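Local coordinates for stromal cell-derived factor 2-like protein (Arabidopsis thaliana, PDB 3MAL), which takes part in endoplasmic reticulum protein quality control and the unfolded protein response, forming a complex with ERDJ3B and BIP1, at residues D78-G83 with K136-D141. Sequence-based numbering, arbitrary orientation.
With SO4 (sulfate ion), chain E; SO4 (sulfate ion), chain C.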
loop_
_atom_site.group_PDB
_atom_site.type_symbol
_atom_site.label_atom_id
_atom_site.label_comp_id
_atom_site.label_asym_id
_atom_site.label_seq_id
_atom_site.Cartn_x
_atom_site.Cartn_y
_atom_site.Cartn_z
ATOM N N ASP A 78 5.373 14.785 10.729
ATOM C CA ASP A 78 6.538 15.034 9.879
ATOM C C ASP A 78 6.152 14.687 8.433
ATOM O O ASP A 78 5.441 13.698 8.194
ATOM C CB ASP A 78 7.764 14.205 10.319
ATOM C CG ASP A 78 8.400 14.697 11.628
ATOM O OD1 ASP A 78 8.045 15.796 12.150
ATOM O OD2 ASP A 78 9.274 13.962 12.146
ATOM N N ALA A 79 6.588 15.508 7.475
ATOM C CA ALA A 79 6.386 15.194 6.059
ATOM C C ALA A 79 7.096 13.888 5.697
ATOM O O ALA A 79 8.231 13.651 6.120
ATOM C CB ALA A 79 6.907 16.361 5.151
ATOM N N VAL A 80 6.442 13.042 4.914
ATOM C CA VAL A 80 7.090 11.839 4.404
ATOM C C VAL A 80 7.939 12.252 3.187
ATOM O O VAL A 80 7.423 12.879 2.257
ATOM C CB VAL A 80 6.055 10.741 3.978
ATOM C CG1 VAL A 80 6.760 9.443 3.635
ATOM C CG2 VAL A 80 5.019 10.512 5.091
ATOM N N LYS A 81 9.227 11.910 3.217
ATOM C CA LYS A 81 10.197 12.259 2.157
ATOM C C LYS A 81 10.301 11.184 1.075
ATOM O O LYS A 81 10.125 9.994 1.347
ATOM C CB LYS A 81 11.592 12.519 2.741
ATOM C CG LYS A 81 11.693 13.647 3.811
ATOM C CD LYS A 81 11.517 15.028 3.220
ATOM C CE LYS A 81 11.632 16.084 4.326
ATOM N NZ LYS A 81 11.568 17.461 3.754
ATOM N N SER A 82 10.590 11.609 -0.157
ATOM C CA SER A 82 10.975 10.660 -1.194
ATOM C C SER A 82 12.158 9.847 -0.665
ATOM O O SER A 82 13.099 10.407 -0.093
ATOM C CB SER A 82 11.387 11.391 -2.478
ATOM O OG SER A 82 11.504 10.455 -3.553
ATOM N N GLY A 83 12.083 8.531 -0.816
ATOM C CA GLY A 83 13.127 7.645 -0.329
ATOM C C GLY A 83 12.909 7.092 1.070
ATOM O O GLY A 83 13.630 6.200 1.471
ATOM N N LYS A 136 10.138 16.365 -3.356
ATOM C CA LYS A 136 10.889 15.798 -2.263
ATOM C C LYS A 136 10.029 15.328 -1.087
ATOM O O LYS A 136 10.457 14.477 -0.306
ATOM C CB LYS A 136 11.974 16.780 -1.820
ATOM C CG LYS A 136 13.086 16.991 -2.888
ATOM C CD LYS A 136 13.932 18.242 -2.573
ATOM C CE LYS A 136 13.120 19.491 -2.983
ATOM N NZ LYS A 136 13.552 20.701 -2.270
ATOM N N THR A 137 8.829 15.876 -0.959
ATOM C CA THR A 137 7.891 15.433 0.072
ATOM C C THR A 137 6.634 14.881 -0.600
ATOM O O THR A 137 6.221 15.387 -1.648
ATOM C CB THR A 137 7.503 16.562 1.059
ATOM O OG1 THR A 137 6.908 17.635 0.336
ATOM C CG2 THR A 137 8.730 17.090 1.853
ATOM N N TRP A 138 6.049 13.855 0.011
ATOM C CA TRP A 138 4.879 13.169 -0.520
ATOM C C TRP A 138 3.655 14.092 -0.428
ATOM O O TRP A 138 3.392 14.677 0.633
ATOM C CB TRP A 138 4.653 11.861 0.261
ATOM C CG TRP A 138 3.724 10.830 -0.376
ATOM C CD1 TRP A 138 3.200 10.841 -1.643
ATOM C CD2 TRP A 138 3.246 9.628 0.236
ATOM N NE1 TRP A 138 2.409 9.730 -1.842
ATOM C CE2 TRP A 138 2.433 8.964 -0.711
ATOM C CE3 TRP A 138 3.425 9.048 1.502
ATOM C CZ2 TRP A 138 1.787 7.745 -0.432
ATOM C CZ3 TRP A 138 2.786 7.824 1.784
ATOM C CH2 TRP A 138 1.984 7.187 0.808
ATOM N N LYS A 139 2.925 14.211 -1.538
ATOM C CA LYS A 139 1.728 15.033 -1.607
ATOM C C LYS A 139 0.547 14.287 -2.218
ATOM O O LYS A 139 0.715 13.316 -2.964
ATOM C CB LYS A 139 1.997 16.334 -2.398
ATOM C CG LYS A 139 3.055 17.228 -1.738
ATOM C CD LYS A 139 3.374 18.427 -2.617
ATOM C CE LYS A 139 4.603 19.170 -2.080
ATOM N NZ LYS A 139 5.819 18.400 -2.400
ATOM N N GLN A 140 -0.665 14.739 -1.912
ATOM C CA GLN A 140 -1.843 14.184 -2.548
ATOM C C GLN A 140 -1.800 14.385 -4.066
ATOM O O GLN A 140 -1.364 15.423 -4.550
ATOM C CB GLN A 140 -3.094 14.836 -1.966
ATOM C CG GLN A 140 -4.364 14.339 -2.586
ATOM C CD GLN A 140 -5.596 14.990 -1.975
ATOM O OE1 GLN A 140 -6.072 14.582 -0.917
ATOM N NE2 GLN A 140 -6.141 15.983 -2.672
ATOM N N ASP A 141 -2.238 13.385 -4.808
ATOM C CA ASP A 141 -2.220 13.413 -6.261
ATOM C C ASP A 141 -0.883 13.371 -6.933
ATOM O O ASP A 141 -0.871 13.431 -8.147
ATOM C CB ASP A 141 -2.964 14.617 -6.860
ATOM C CG ASP A 141 -4.361 14.708 -6.386
ATOM O OD1 ASP A 141 -4.667 15.651 -5.629
ATOM O OD2 ASP A 141 -5.162 13.824 -6.745
HETATM S S SO4 E . 9.356 19.916 -2.206
HETATM O O1 SO4 E . 9.885 19.270 -3.394
HETATM O O2 SO4 E . 10.472 20.380 -1.385
HETATM O O3 SO4 E . 8.492 21.020 -2.643
HETATM O O4 SO4 E . 8.576 18.951 -1.442
HETATM S S SO4 C . 5.637 18.163 -6.373
HETATM O O1 SO4 C . 6.535 18.864 -7.287
HETATM O O2 SO4 C . 6.300 18.059 -5.103
HETATM O O3 SO4 C . 4.368 18.861 -6.268
HETATM O O4 SO4 C . 5.421 16.819 -6.883
#
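Lys81 and Thr137 face each other across a single antiparallel bridge, a non-hydrogen-bonded pair whose CA atoms are 4.4 Å apart. The flanking bonds show how two loops can borrow strand geometry for just one step: Trp138 N donates to Val80 O (2.8 Å) and Ser82 N to Lys136 O (2.9 Å), one on each flank of the pair. CA-H...O contacts from Thr137 CA to Val80 O and from Lys81 CA to Lys136 O accompany the two bonds.

The tightly packed part lies toward the barrel. Val80 and Trp138 run side by side, with Val80 CB in plane at the edge of the indole and Val80 CG1 coming within 4.0 Å of Trp138 CE3. CG of Trp138 lies anti to its backbone N (chi1 -164°); the indole itself meets Ile24, Leu26, Ile86 and Leu129. Val80 also touches Ile86 and Leu129, and both backbones bond to Ile18.

The other side is more open and polar. Thr137 CG2 still meets Ala79 CB at 3.8 Å, but the exposed Lys81 lays its CD and NZ alongside the same methyl. Thr137 OG1, set between its own N and carbonyl carbon (chi1 59°), donates to O4 of a sulfate at 2.8 Å. That oxygen also takes Lys139 NZ and, weakly, Thr137 N; Lys136 N binds O1 of the same ion at 2.9 Å. Lys139 NZ further grips Thr137 O and a second sulfate, so the two anions probably offset local positive charge. Both are likely crystallisation ions.

The bridge thus ties the loop between strands 64-67 and 85-90 to that between 127-131 and 143-148, an inter-repeat loop contact beside the six-stranded barrel of the MIR beta-trefoil.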